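Local coordinates for NanU sialic acid binding protein (Bacteroides fragilis, PDB 4L7T), which binds sialic acid with high affinity at the bacterial outer membrane, probably working together with NanO in its uptake, at residues Gln35-Asn40 and Asn125-Glu130; Cys363-Gly368 and Met465-Arg470; Asp390-Leu395 and Thr407-Gln412. All coordinates share one frame; numbering follows the deposited sequence.

Contact 1. Residues Gln35-Asn40 and Asn125-Glu130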
ATOM      1  N   GLN A  35     -25.817  -7.830 -14.940  1.00 19.70           N
ATOM      2  CA  GLN A  35     -25.349  -8.852 -13.942  1.00 20.55           C
ATOM      3  C   GLN A  35     -23.792  -9.017 -13.837  1.00 20.45           C
ATOM      4  O   GLN A  35     -23.247  -9.094 -12.691  1.00 19.80           O
ATOM      5  CB  GLN A  35     -26.019 -10.217 -14.201  1.00 20.69           C
ATOM      6  CG  GLN A  35     -27.553 -10.187 -13.865  1.00 23.71           C
ATOM      7  CD  GLN A  35     -28.239 -11.486 -14.309  1.00 21.92           C
ATOM      8  OE1 GLN A  35     -27.960 -12.033 -15.363  1.00 23.17           O
ATOM      9  NE2 GLN A  35     -29.093 -12.045 -13.405  1.00 22.00           N
ATOM     10  N   PHE A  36     -23.096  -9.122 -14.989  1.00 17.19           N
ATOM     11  CA  PHE A  36     -21.633  -9.224 -14.984  1.00 16.81           C
ATOM     12  C   PHE A  36     -21.071  -7.924 -14.379  1.00 18.55           C
ATOM     13  O   PHE A  36     -20.108  -7.982 -13.571  1.00 18.42           O
ATOM     14  CB  PHE A  36     -21.065  -9.394 -16.405  1.00 15.06           C
ATOM     15  CG  PHE A  36     -21.067 -10.810 -16.926  1.00 13.33           C
ATOM     16  CD1 PHE A  36     -19.966 -11.690 -16.838  1.00 12.39           C
ATOM     17  CD2 PHE A  36     -22.253 -11.294 -17.549  1.00 14.36           C
ATOM     18  CE1 PHE A  36     -19.968 -12.974 -17.378  1.00 16.90           C
ATOM     19  CE2 PHE A  36     -22.325 -12.553 -18.073  1.00 19.36           C
ATOM     20  CZ  PHE A  36     -21.198 -13.463 -17.979  1.00 18.73           C
ATOM     21  N   SER A  37     -21.616  -6.768 -14.724  1.00 18.27           N
ATOM     22  CA  SER A  37     -21.175  -5.540 -14.072  1.00 18.56           C
ATOM     23  C   SER A  37     -21.318  -5.636 -12.530  1.00 20.36           C
ATOM     24  O   SER A  37     -20.402  -5.257 -11.744  1.00 19.84           O
ATOM     25  CB  SER A  37     -21.874  -4.338 -14.646  1.00 20.48           C
ATOM     26  OG  SER A  37     -21.382  -3.123 -14.132  1.00 22.28           O
ATOM     27  N   THR A  38     -22.481  -6.104 -12.076  1.00 18.93           N
ATOM     28  CA  THR A  38     -22.725  -6.191 -10.640  1.00 19.82           C
ATOM     29  C   THR A  38     -21.730  -7.075  -9.997  1.00 18.61           C
ATOM     30  O   THR A  38     -21.258  -6.762  -8.866  1.00 21.01           O
ATOM     31  CB  THR A  38     -24.179  -6.716 -10.384  1.00 19.90           C
ATOM     32  OG1 THR A  38     -25.048  -5.687 -10.819  1.00 22.38           O
ATOM     33  CG2 THR A  38     -24.421  -6.822  -8.825  1.00 25.11           C
ATOM     34  N   PHE A  39     -21.346  -8.145 -10.670  1.00 17.42           N
ATOM     35  CA  PHE A  39     -20.435  -9.162 -10.130  1.00 16.70           C
ATOM     36  C   PHE A  39     -18.975  -8.566 -10.068  1.00 18.03           C
ATOM     37  O   PHE A  39     -18.217  -8.834  -9.097  1.00 18.12           O
ATOM     38  CB  PHE A  39     -20.435 -10.430 -10.886  1.00 18.18           C
ATOM     39  CG  PHE A  39     -19.790 -11.562 -10.115  1.00 16.79           C
ATOM     40  CD1 PHE A  39     -20.570 -12.298  -9.175  1.00 15.90           C
ATOM     41  CD2 PHE A  39     -18.415 -11.863 -10.223  1.00 20.51           C
ATOM     42  CE1 PHE A  39     -19.995 -13.353  -8.497  1.00 23.25           C
ATOM     43  CE2 PHE A  39     -17.811 -12.899  -9.516  1.00 22.60           C
ATOM     44  CZ  PHE A  39     -18.603 -13.664  -8.630  1.00 24.78           C
ATOM     45  N   ASN A  40     -18.642  -7.768 -11.090  1.00 17.81           N
ATOM     46  CA  ASN A  40     -17.370  -7.020 -11.076  1.00 17.59           C
ATOM     47  C   ASN A  40     -17.357  -5.994  -9.917  1.00 17.66           C
ATOM     48  O   ASN A  40     -16.297  -5.870  -9.273  1.00 20.01           O
ATOM     49  CB  ASN A  40     -17.240  -6.315 -12.473  1.00 16.01           C
ATOM     50  CG  ASN A  40     -15.862  -5.655 -12.645  1.00 18.06           C
ATOM     51  OD1 ASN A  40     -14.828  -6.316 -12.400  1.00 19.20           O
ATOM     52  ND2 ASN A  40     -15.859  -4.384 -13.096  1.00 19.81           N
ATOM     53  N   ASN A 125     -13.623  -8.661 -22.814  1.00 15.43           N
ATOM     54  CA  ASN A 125     -12.175  -8.566 -22.695  1.00 17.04           C
ATOM     55  C   ASN A 125     -11.794  -7.533 -21.608  1.00 16.07           C
ATOM     56  O   ASN A 125     -10.795  -7.752 -20.926  1.00 16.30           O
ATOM     57  CB  ASN A 125     -11.555  -8.273 -24.064  1.00 17.33           C
ATOM     58  CG  ASN A 125     -11.399  -9.538 -24.916  1.00 17.81           C
ATOM     59  OD1 ASN A 125     -11.223 -10.631 -24.405  1.00 25.38           O
ATOM     60  ND2 ASN A 125     -11.429  -9.371 -26.239  1.00 23.40           N
ATOM     61  N   TYR A 126     -12.524  -6.425 -21.443  1.00 14.78           N
ATOM     62  CA  TYR A 126     -12.183  -5.492 -20.395  1.00 15.51           C
ATOM     63  C   TYR A 126     -12.376  -6.184 -19.034  1.00 16.55           C
ATOM     64  O   TYR A 126     -11.541  -5.990 -18.114  1.00 13.79           O
ATOM     65  CB  TYR A 126     -13.015  -4.249 -20.493  1.00 15.42           C
ATOM     66  CG  TYR A 126     -12.394  -3.115 -19.786  1.00 15.26           C
ATOM     67  CD1 TYR A 126     -11.564  -2.249 -20.468  1.00 14.92           C
ATOM     68  CD2 TYR A 126     -12.608  -2.924 -18.416  1.00 15.32           C
ATOM     69  CE1 TYR A 126     -10.974  -1.185 -19.792  1.00 16.23           C
ATOM     70  CE2 TYR A 126     -12.009  -1.872 -17.719  1.00 14.57           C
ATOM     71  CZ  TYR A 126     -11.197  -0.992 -18.431  1.00 17.88           C
ATOM     72  OH  TYR A 126     -10.629   0.031 -17.729  1.00 18.73           O
ATOM     73  N   TYR A 127     -13.466  -6.985 -18.932  1.00 14.24           N
ATOM     74  CA  TYR A 127     -13.652  -7.662 -17.627  1.00 14.69           C
ATOM     75  C   TYR A 127     -12.511  -8.621 -17.370  1.00 14.26           C
ATOM     76  O   TYR A 127     -12.090  -8.757 -16.203  1.00 16.79           O
ATOM     77  CB  TYR A 127     -15.001  -8.396 -17.604  1.00 13.95           C
ATOM     78  CG  TYR A 127     -16.195  -7.481 -17.387  1.00 15.56           C
ATOM     79  CD1 TYR A 127     -16.224  -6.480 -16.438  1.00 15.55           C
ATOM     80  CD2 TYR A 127     -17.359  -7.667 -18.171  1.00 19.09           C
ATOM     81  CE1 TYR A 127     -17.310  -5.690 -16.214  1.00 20.77           C
ATOM     82  CE2 TYR A 127     -18.454  -6.891 -17.987  1.00 17.87           C
ATOM     83  CZ  TYR A 127     -18.479  -5.895 -17.026  1.00 20.67           C
ATOM     84  OH  TYR A 127     -19.584  -5.059 -16.862  1.00 22.72           O
ATOM     85  N   LEU A 128     -12.049  -9.345 -18.382  1.00 15.10           N
ATOM     86  CA  LEU A 128     -10.926 -10.247 -18.235  1.00 15.05           C
ATOM     87  C   LEU A 128      -9.644  -9.485 -17.893  1.00 16.00           C
ATOM     88  O   LEU A 128      -8.835  -9.894 -17.060  1.00 17.36           O
ATOM     89  CB  LEU A 128     -10.647 -11.118 -19.479  1.00 16.81           C
ATOM     90  CG  LEU A 128     -11.851 -12.049 -19.781  1.00 17.70           C
ATOM     91  CD1 LEU A 128     -11.581 -12.690 -21.065  1.00 19.77           C
ATOM     92  CD2 LEU A 128     -11.973 -13.133 -18.605  1.00 18.39           C
ATOM     93  N   GLY A 129      -9.446  -8.343 -18.514  1.00 15.61           N
ATOM     94  CA  GLY A 129      -8.321  -7.463 -18.053  1.00 14.68           C
ATOM     95  C   GLY A 129      -8.387  -7.158 -16.583  1.00 13.99           C
ATOM     96  O   GLY A 129      -7.333  -7.270 -15.895  1.00 13.70           O
ATOM     97  N   GLU A 130      -9.553  -6.790 -16.053  1.00 14.39           N
ATOM     98  CA  GLU A 130      -9.661  -6.447 -14.640  1.00 13.47           C
ATOM     99  C   GLU A 130      -9.447  -7.688 -13.765  1.00 14.10           C
ATOM    100  O   GLU A 130      -8.744  -7.630 -12.732  1.00 14.96           O
ATOM    101  CB  GLU A 130     -10.997  -5.833 -14.261  1.00 12.42           C
ATOM    102  CG  GLU A 130     -11.218  -4.490 -15.036  1.00 15.69           C
ATOM    103  CD  GLU A 130     -12.406  -3.762 -14.597  1.00 16.30           C
ATOM    104  OE1 GLU A 130     -13.477  -4.317 -14.926  1.00 20.02           O
ATOM    105  OE2 GLU A 130     -12.371  -2.627 -14.062  1.00 18.62           O
TER
HETATM  106  O   HOH W   1     -13.826  -8.581 -13.679  1.00 19.45           O
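Two helices, 33-48 and 121-146, face each other here, joined chiefly by Tyr127 of one and Phe36, Ser37 and Asn40 of the other. The segments 35-40 and 125-130 are nearly parallel: their axes come no closer than 11.7 Å and run 13° apart in direction, so this spacing has to be bridged by long side chains. Tyr127 does most of the bridging. Its CG stands anti to the carbonyl carbon, which sends the ring across to the other helix. There Phe36 CB meets ring atom Tyr127 CE2 at 3.9 Å, and Ser37 CB lies 3.3 Å from the phenol oxygen Tyr127 OH. That oxygen is not bonded to Ser37; its hydrogen-bond partner is Glu33, about one turn earlier on helix 33-48. The Phe36 ring itself leads away, toward Thr113 of helix 99-115, while Phe39 packs on the same helix at Leu108 and Met109. The pair belongs to the helical, TPR-related part of this SusD-family protein. Asn40 supplies the polar half of the contact. With CG anti to the backbone N (chi1 -172°), its amide reaches the Tyr127 ring at the edge, Asn40 ND2 sitting 3.7 Å from Tyr127 CE1 and near the ring plane. The same nitrogen gives a weak hydrogen bond to Glu130 OE1, 3.0 Å long and bent to 127° at the hydrogen. On the other branch of the amide, a water donates to Asn40 OD1 at 2.8 Å and also to the backbone oxygen Tyr127 O at 3.1 Å, which agrees with ND2 being the branch that faces the glutamate.

Contact 2. Residues Cys363-Gly368 and Met465-Arg470; sequences CNKYQG and MFEGKR
Phe466 adopts a left-handed backbone conformation (phi 67°), rare for a residue with a side chain, and its ring is covered on one face by Cys363. The sulfur-aromatic contact puts Cys363 SG 3.8 Å from the Phe466 ring centroid, shifted toward the rim, while Cys363 CB makes a CH-pi contact with the same ring at 4.0 Å. Two connecting loops of the SusD fold meet here. Loop 363-368 leaves a hairpin strand (356-363). Loop 465-470 links helix 452-463 to helix 470-477. The tight turn at Phe466 is further held by Glu59, which accepts hydrogen bonds from the backbone nitrogens of Phe466 and Gly468. Two carbonyls of this loop, of Met465 and Phe466, face the opposite loop. Tyr366 OH donates to Phe466 O at 2.8 Å, approaching from well above the carbonyl plane (45° out of it), although the oxygen lies at the edge of the tyrosine ring. Lys365 passes over one face of that ring, its CG above the centre, and then bends at CG-CD (chi3 -79°), which brings its ammonium group to the other carbonyl. Lys365 NZ donates to Met465 O at 2.7 Å, in the carbonyl plane and on a lone pair. An equally short salt bridge, 2.7 Å, joins Lys365 NZ to Glu467 OE2 through the oxygen's anti lone pair; Arg387 is a second cationic partner of this oxygen, so the buried carboxylate is probably kept ionised. Besides a weak hydrogen bond from Lys365 NZ to Glu463 O, a water adds a further partner, accepting from Lys365 NZ at 2.9 Å and from Met465 N at 3.2 Å.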
ATOM      1  N   CYS A 363      -0.528  10.091  12.551  1.00 15.76           N
ATOM      2  CA  CYS A 363      -0.779  10.140  11.130  1.00 15.60           C
ATOM      3  C   CYS A 363      -1.765  11.274  10.793  1.00 17.25           C
ATOM      4  O   CYS A 363      -2.889  11.313  11.344  1.00 17.97           O
ATOM      5  CB  CYS A 363      -1.375   8.764  10.736  1.00 15.73           C
ATOM      6  SG  CYS A 363      -1.888   8.799   8.962  1.00 17.41           S
ATOM      7  N   ASN A 364      -1.363  12.131   9.834  1.00 17.13           N
ATOM      8  CA  ASN A 364      -2.275  13.203   9.336  1.00 17.71           C
ATOM      9  C   ASN A 364      -2.623  13.049   7.848  1.00 19.53           C
ATOM     10  O   ASN A 364      -3.264  13.915   7.222  1.00 18.11           O
ATOM     11  CB  ASN A 364      -1.660  14.550   9.577  1.00 17.53           C
ATOM     12  CG  ASN A 364      -2.681  15.721   9.484  1.00 21.40           C
ATOM     13  OD1 ASN A 364      -3.851  15.633   9.932  1.00 20.24           O
ATOM     14  ND2 ASN A 364      -2.239  16.795   8.818  1.00 18.52           N
ATOM     15  N   LYS A 365      -2.173  11.948   7.290  1.00 16.14           N
ATOM     16  CA  LYS A 365      -2.385  11.749   5.818  1.00 15.25           C
ATOM     17  C   LYS A 365      -3.873  11.502   5.486  1.00 16.01           C
ATOM     18  O   LYS A 365      -4.343  11.898   4.397  1.00 17.12           O
ATOM     19  CB  LYS A 365      -1.544  10.573   5.300  1.00 13.23           C
ATOM     20  CG  LYS A 365      -1.731  10.380   3.749  1.00 12.73           C
ATOM     21  CD  LYS A 365      -0.616   9.486   3.189  1.00 12.88           C
ATOM     22  CE  LYS A 365       0.742  10.294   2.987  1.00 12.30           C
ATOM     23  NZ  LYS A 365       1.817   9.345   2.343  1.00 14.21           N
ATOM     24  N   TYR A 366      -4.609  10.888   6.421  1.00 16.77           N
ATOM     25  CA  TYR A 366      -6.026  10.486   6.204  1.00 15.89           C
ATOM     26  C   TYR A 366      -6.844  11.172   7.290  1.00 18.98           C
ATOM     27  O   TYR A 366      -6.788  10.785   8.509  1.00 20.46           O
ATOM     28  CB  TYR A 366      -6.221   9.007   6.269  1.00 15.99           C
ATOM     29  CG  TYR A 366      -5.302   8.173   5.346  1.00 12.29           C
ATOM     30  CD1 TYR A 366      -5.438   8.239   3.989  1.00 15.28           C
ATOM     31  CD2 TYR A 366      -4.311   7.414   5.864  1.00 14.81           C
ATOM     32  CE1 TYR A 366      -4.578   7.502   3.091  1.00 17.23           C
ATOM     33  CE2 TYR A 366      -3.417   6.656   5.052  1.00 17.77           C
ATOM     34  CZ  TYR A 366      -3.542   6.735   3.672  1.00 16.89           C
ATOM     35  OH  TYR A 366      -2.764   5.979   2.869  1.00 15.89           O
ATOM     36  N   GLN A 367      -7.507  12.252   6.888  1.00 18.58           N
ATOM     37  CA  GLN A 367      -8.170  13.123   7.904  1.00 21.37           C
ATOM     38  C   GLN A 367      -9.656  12.837   8.000  1.00 22.29           C
ATOM     39  O   GLN A 367     -10.276  13.343   8.890  1.00 23.97           O
ATOM     40  CB  GLN A 367      -7.866  14.602   7.708  1.00 23.38           C
ATOM     41  CG  GLN A 367      -6.405  14.938   7.812  1.00 23.18           C
ATOM     42  CD  GLN A 367      -6.087  16.368   7.590  1.00 30.34           C
ATOM     43  OE1 GLN A 367      -5.188  16.716   6.828  1.00 35.19           O
ATOM     44  NE2 GLN A 367      -6.744  17.217   8.321  1.00 33.04           N
ATOM     45  N   GLY A 368     -10.194  11.957   7.142  1.00 23.96           N
ATOM     46  CA  GLY A 368     -11.644  11.647   7.219  1.00 22.61           C
ATOM     47  C   GLY A 368     -12.499  12.882   6.996  1.00 24.58           C
ATOM     48  O   GLY A 368     -12.064  13.853   6.365  1.00 23.97           O
ATOM     49  N   MET A 465       4.569   7.344   3.206  1.00 13.18           N
ATOM     50  CA  MET A 465       4.303   6.901   4.620  1.00 14.09           C
ATOM     51  C   MET A 465       2.835   6.636   4.748  1.00 14.86           C
ATOM     52  O   MET A 465       1.971   7.395   4.236  1.00 16.27           O
ATOM     53  CB  MET A 465       4.625   8.049   5.624  1.00 16.37           C
ATOM     54  CG  MET A 465       6.001   8.539   5.677  1.00 22.36           C
ATOM     55  SD  MET A 465       6.285   9.632   7.175  1.00 32.55           S
ATOM     56  CE  MET A 465       5.750   8.617   8.354  1.00 14.48           C
ATOM     57  N   PHE A 466       2.497   5.596   5.484  1.00 12.14           N
ATOM     58  CA  PHE A 466       1.069   5.170   5.644  1.00 13.80           C
ATOM     59  C   PHE A 466       0.389   4.639   4.367  1.00 13.69           C
ATOM     60  O   PHE A 466      -0.851   4.524   4.309  1.00 15.86           O
ATOM     61  CB  PHE A 466       0.205   6.252   6.347  1.00 16.63           C
ATOM     62  CG  PHE A 466       0.943   6.964   7.420  1.00 15.51           C
ATOM     63  CD1 PHE A 466       1.302   6.277   8.624  1.00 18.08           C
ATOM     64  CD2 PHE A 466       1.377   8.288   7.232  1.00 17.89           C
ATOM     65  CE1 PHE A 466       2.014   6.909   9.572  1.00 22.65           C
ATOM     66  CE2 PHE A 466       2.094   8.909   8.167  1.00 18.94           C
ATOM     67  CZ  PHE A 466       2.415   8.225   9.381  1.00 21.40           C
ATOM     68  N   GLU A 467       1.182   4.317   3.333  1.00 12.98           N
ATOM     69  CA  GLU A 467       0.667   3.756   2.118  1.00 10.77           C
ATOM     70  C   GLU A 467       1.096   2.342   1.812  1.00 11.46           C
ATOM     71  O   GLU A 467       0.898   1.864   0.702  1.00 13.91           O
ATOM     72  CB  GLU A 467       0.919   4.736   0.929  1.00 11.72           C
ATOM     73  CG  GLU A 467       0.104   6.019   1.001  1.00 14.96           C
ATOM     74  CD  GLU A 467       0.449   6.941  -0.168  1.00 14.67           C
ATOM     75  OE1 GLU A 467      -0.036   6.589  -1.293  1.00 17.36           O
ATOM     76  OE2 GLU A 467       1.165   7.956   0.072  1.00 13.79           O
ATOM     77  N   GLY A 468       1.673   1.610   2.814  1.00 11.50           N
ATOM     78  CA  GLY A 468       1.962   0.172   2.636  1.00 11.93           C
ATOM     79  C   GLY A 468       3.043  -0.167   1.659  1.00 12.18           C
ATOM     80  O   GLY A 468       2.977  -1.199   1.023  1.00 12.62           O
ATOM     81  N   LYS A 469       4.073   0.648   1.662  1.00 11.65           N
ATOM     82  CA  LYS A 469       5.193   0.463   0.730  1.00 10.91           C
ATOM     83  C   LYS A 469       6.554   0.104   1.402  1.00 10.23           C
ATOM     84  O   LYS A 469       7.317  -0.657   0.784  1.00 13.29           O
ATOM     85  CB  LYS A 469       5.490   1.746  -0.085  1.00 10.08           C
ATOM     86  CG  LYS A 469       4.275   2.269  -0.907  1.00 15.26           C
ATOM     87  CD  LYS A 469       3.707   1.175  -1.728  1.00 16.86           C
ATOM     88  CE  LYS A 469       2.489   1.711  -2.555  1.00 22.31           C
ATOM     89  NZ  LYS A 469       1.637   0.640  -3.315  1.00 26.76           N
ATOM     90  N   ARG A 470       6.868   0.659   2.560  1.00 10.24           N
ATOM     91  CA  ARG A 470       8.288   0.707   3.085  1.00  9.81           C
ATOM     92  C   ARG A 470       8.875  -0.729   3.194  1.00  9.78           C
ATOM     93  O   ARG A 470      10.050  -0.934   2.851  1.00 11.94           O
ATOM     94  CB  ARG A 470       8.304   1.458   4.411  1.00 10.65           C
ATOM     95  CG  ARG A 470       9.734   1.543   5.063  1.00 10.20           C
ATOM     96  CD  ARG A 470      10.790   2.186   4.204  1.00  9.70           C
ATOM     97  NE  ARG A 470      11.931   2.454   5.094  1.00 12.40           N
ATOM     98  CZ  ARG A 470      13.006   3.162   4.686  1.00 13.60           C
ATOM     99  NH1 ARG A 470      13.097   3.606   3.418  1.00 14.21           N
ATOM    100  NH2 ARG A 470      13.962   3.425   5.592  1.00 13.60           N
TER
HETATM  101  O   HOH W   2       4.324  10.567   3.089  1.00 14.70           O

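Contact 3. Residues Asp390-Leu395 and Thr407-Gln412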
ATOM      1  N   ASP A 390       4.146   6.980  -7.617  1.00 10.86           N
ATOM      2  CA  ASP A 390       4.730   5.611  -7.494  1.00 12.60           C
ATOM      3  C   ASP A 390       5.233   5.155  -8.877  1.00 12.88           C
ATOM      4  O   ASP A 390       6.350   4.611  -9.007  1.00 10.80           O
ATOM      5  CB  ASP A 390       3.589   4.759  -6.959  1.00 12.73           C
ATOM      6  CG  ASP A 390       3.999   3.378  -6.453  1.00 19.95           C
ATOM      7  OD1 ASP A 390       5.197   3.000  -6.492  1.00 17.68           O
ATOM      8  OD2 ASP A 390       3.068   2.612  -6.021  1.00 18.29           O
ATOM      9  N   CYS A 391       4.470   5.425  -9.959  1.00 11.65           N
ATOM     10  CA  CYS A 391       4.945   5.133 -11.305  1.00 11.86           C
ATOM     11  C   CYS A 391       6.328   5.797 -11.527  1.00 12.15           C
ATOM     12  O   CYS A 391       7.259   5.126 -11.997  1.00 13.76           O
ATOM     13  CB  CYS A 391       3.928   5.709 -12.337  1.00 12.73           C
ATOM     14  SG  CYS A 391       4.427   5.440 -14.038  1.00 15.40           S
ATOM     15  N   LEU A 392       6.411   7.106 -11.191  1.00 11.08           N
ATOM     16  CA  LEU A 392       7.630   7.855 -11.435  1.00 11.48           C
ATOM     17  C   LEU A 392       8.812   7.258 -10.632  1.00 11.76           C
ATOM     18  O   LEU A 392       9.940   7.176 -11.209  1.00 12.03           O
ATOM     19  CB  LEU A 392       7.481   9.335 -11.107  1.00 11.18           C
ATOM     20  CG  LEU A 392       6.476  10.088 -12.040  1.00 10.87           C
ATOM     21  CD1 LEU A 392       6.264  11.519 -11.505  1.00 12.88           C
ATOM     22  CD2 LEU A 392       6.935  10.038 -13.549  1.00 14.19           C
ATOM     23  N   LEU A 393       8.605   6.891  -9.370  1.00 11.17           N
ATOM     24  CA  LEU A 393       9.686   6.406  -8.529  1.00 11.60           C
ATOM     25  C   LEU A 393      10.049   4.962  -8.871  1.00 12.83           C
ATOM     26  O   LEU A 393      11.266   4.604  -8.775  1.00 14.08           O
ATOM     27  CB  LEU A 393       9.391   6.624  -7.021  1.00 12.41           C
ATOM     28  CG  LEU A 393       9.349   8.092  -6.683  1.00 14.03           C
ATOM     29  CD1 LEU A 393       8.998   8.254  -5.226  1.00 14.66           C
ATOM     30  CD2 LEU A 393      10.685   8.854  -6.986  1.00 14.66           C
ATOM     31  N   LEU A 394       9.068   4.130  -9.274  1.00 10.72           N
ATOM     32  CA  LEU A 394       9.446   2.852  -9.822  1.00 10.51           C
ATOM     33  C   LEU A 394      10.267   2.988 -11.075  1.00 12.09           C
ATOM     34  O   LEU A 394      11.133   2.152 -11.294  1.00 12.54           O
ATOM     35  CB  LEU A 394       8.194   1.969 -10.097  1.00 10.76           C
ATOM     36  CG  LEU A 394       7.410   1.470  -8.854  1.00 16.18           C
ATOM     37  CD1 LEU A 394       6.062   0.848  -9.271  1.00 15.57           C
ATOM     38  CD2 LEU A 394       8.196   0.510  -7.907  1.00 15.88           C
ATOM     39  N   LEU A 395       9.895   3.907 -11.970  1.00 10.74           N
ATOM     40  CA  LEU A 395      10.647   4.102 -13.204  1.00 11.72           C
ATOM     41  C   LEU A 395      12.093   4.553 -12.913  1.00 10.93           C
ATOM     42  O   LEU A 395      13.026   3.964 -13.506  1.00 13.21           O
ATOM     43  CB  LEU A 395       9.892   5.045 -14.111  1.00 12.15           C
ATOM     44  CG  LEU A 395      10.592   5.384 -15.428  1.00 11.88           C
ATOM     45  CD1 LEU A 395      10.839   4.086 -16.249  1.00 11.22           C
ATOM     46  CD2 LEU A 395       9.624   6.312 -16.164  1.00 13.56           C
ATOM     47  N   THR A 407      17.510  10.837 -12.608  1.00 15.54           N
ATOM     48  CA  THR A 407      17.372  12.195 -12.126  1.00 14.71           C
ATOM     49  C   THR A 407      15.995  12.836 -12.447  1.00 14.65           C
ATOM     50  O   THR A 407      15.412  13.503 -11.580  1.00 14.53           O
ATOM     51  CB  THR A 407      18.404  13.139 -12.790  1.00 16.47           C
ATOM     52  OG1 THR A 407      19.693  12.764 -12.350  1.00 16.71           O
ATOM     53  CG2 THR A 407      18.166  14.610 -12.488  1.00 16.68           C
ATOM     54  N   ALA A 408      15.521  12.631 -13.670  1.00 14.41           N
ATOM     55  CA  ALA A 408      14.331  13.421 -14.067  1.00 14.27           C
ATOM     56  C   ALA A 408      13.138  12.975 -13.227  1.00 15.30           C
ATOM     57  O   ALA A 408      12.363  13.800 -12.762  1.00 17.01           O
ATOM     58  CB  ALA A 408      14.013  13.233 -15.543  1.00 15.69           C
ATOM     59  N   GLU A 409      12.985  11.666 -13.026  1.00 14.46           N
ATOM     60  CA  GLU A 409      11.760  11.199 -12.268  1.00 14.94           C
ATOM     61  C   GLU A 409      11.823  11.600 -10.795  1.00 13.40           C
ATOM     62  O   GLU A 409      10.832  12.055 -10.156  1.00 13.97           O
ATOM     63  CB  GLU A 409      11.641   9.689 -12.360  1.00 13.38           C
ATOM     64  CG  GLU A 409      11.271   9.061 -13.776  1.00 15.16           C
ATOM     65  CD  GLU A 409      12.384   9.123 -14.812  1.00 25.15           C
ATOM     66  OE1 GLU A 409      13.607   9.252 -14.477  1.00 25.89           O
ATOM     67  OE2 GLU A 409      12.002   9.033 -15.982  1.00 26.54           O
ATOM     68  N   ILE A 410      13.026  11.464 -10.221  1.00 13.28           N
ATOM     69  CA  ILE A 410      13.183  11.830  -8.822  1.00 13.71           C
ATOM     70  C   ILE A 410      12.871  13.301  -8.639  1.00 14.05           C
ATOM     71  O   ILE A 410      12.064  13.701  -7.804  1.00 15.94           O
ATOM     72  CB  ILE A 410      14.639  11.552  -8.282  1.00 13.47           C
ATOM     73  CG1 ILE A 410      14.954  10.046  -8.234  1.00 15.16           C
ATOM     74  CG2 ILE A 410      14.788  12.137  -6.879  1.00 15.81           C
ATOM     75  CD1 ILE A 410      16.483   9.727  -8.042  1.00 18.20           C
ATOM     76  N   ASN A 411      13.409  14.155  -9.525  1.00 14.85           N
ATOM     77  CA  ASN A 411      13.170  15.577  -9.354  1.00 13.64           C
ATOM     78  C   ASN A 411      11.745  16.020  -9.747  1.00 14.05           C
ATOM     79  O   ASN A 411      11.265  17.004  -9.250  1.00 14.99           O
ATOM     80  CB  ASN A 411      14.263  16.337 -10.133  1.00 13.14           C
ATOM     81  CG  ASN A 411      15.568  16.318  -9.346  1.00 15.52           C
ATOM     82  OD1 ASN A 411      15.536  16.162  -8.097  1.00 15.83           O
ATOM     83  ND2 ASN A 411      16.713  16.442 -10.052  1.00 17.82           N
ATOM     84  N   GLN A 412      11.039  15.241 -10.566  1.00 13.95           N
ATOM     85  CA  GLN A 412       9.623  15.588 -10.805  1.00 14.87           C
ATOM     86  C   GLN A 412       8.802  15.440  -9.504  1.00 15.26           C
ATOM     87  O   GLN A 412       7.948  16.279  -9.138  1.00 14.18           O
ATOM     88  CB  GLN A 412       9.039  14.668 -11.883  1.00 16.66           C
ATOM     89  CG  GLN A 412       7.635  15.114 -12.361  1.00 18.37           C
ATOM     90  CD  GLN A 412       7.139  14.341 -13.641  1.00 19.58           C
ATOM     91  OE1 GLN A 412       7.856  13.541 -14.217  1.00 22.61           O
ATOM     92  NE2 GLN A 412       5.905  14.636 -14.059  1.00 27.43           N
TER
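Leu392 begins the contact by meeting both Glu409 and Gln412 of the following helix. It lies on helix 388-401, and helix 407-418 returns against it after a short connection, the two forming an antiparallel helical hairpin of the sort that recurs in SusD proteins. The segment axes approach to 8.4 Å at an angle of 149°, and the closest alpha carbons, Leu392 CA and Glu409 CA, are 5.4 Å apart. At this separation backbone meets side chain directly: Leu392 O lies 3.2 Å from Glu409 CB, the methylene at the root of the acid. The leucine side chain turns instead to Gln412, where Leu392 CD1 lies 3.6 Å from Gln412 CD, and both methyls, CD1 and CD2, lie on one side of the amide oxygen Gln412 OE1, each 3.7 Å away. One residue on, Leu393 makes a slighter contact, its CD2 reaching 4.3 Å from the backbone carbon Ile410 CA; beyond it the leucine packs on Glu459 and Arg460 of helix 452-463, a helix that Ile410 also touches through Ile456. Leu395, one turn after Leu392, closes this side of the interface. Its CG is anti to the backbone N (chi1 178°), which carries a methyl over to the acid, and Leu395 CD2 comes to 3.6 Å from Glu409 OE2. The glutamate folds at chi2 (72°) and brings its CG and carboxylate obliquely across this leucine. The charged end of Glu409 finds its partner in Lys399, further along helix 388-401, in a salt bridge through OE2. The hairpin thus closes by van der Waals contact, of leucine methyls and the Glu409 methylenes with some polar atoms, without a hydrogen bond between the segments, and the buried acid is probably kept charged by a lysine of the same helix it packs against.

From the N terminus, contact 1 closes first: 35-40 meets 125-130 across 84 intervening residues, many of them helical, and ties helix 33-48 to helix 121-146. It is complete long before the other two begin, and its nearest atoms stay about 16 Å from either. Contact 2 opens at 363-368 and closes only at 465-470, joining the loop after strand 356-363 to the one before helix 470-477. Within that span contact 3 opens and closes, 390-395 pairing with 407-412 as a local helical hairpin. These two touch, Lys469 CE lying 3.6 Å from Asp390 OD2, so the hairpin borders the loop junction.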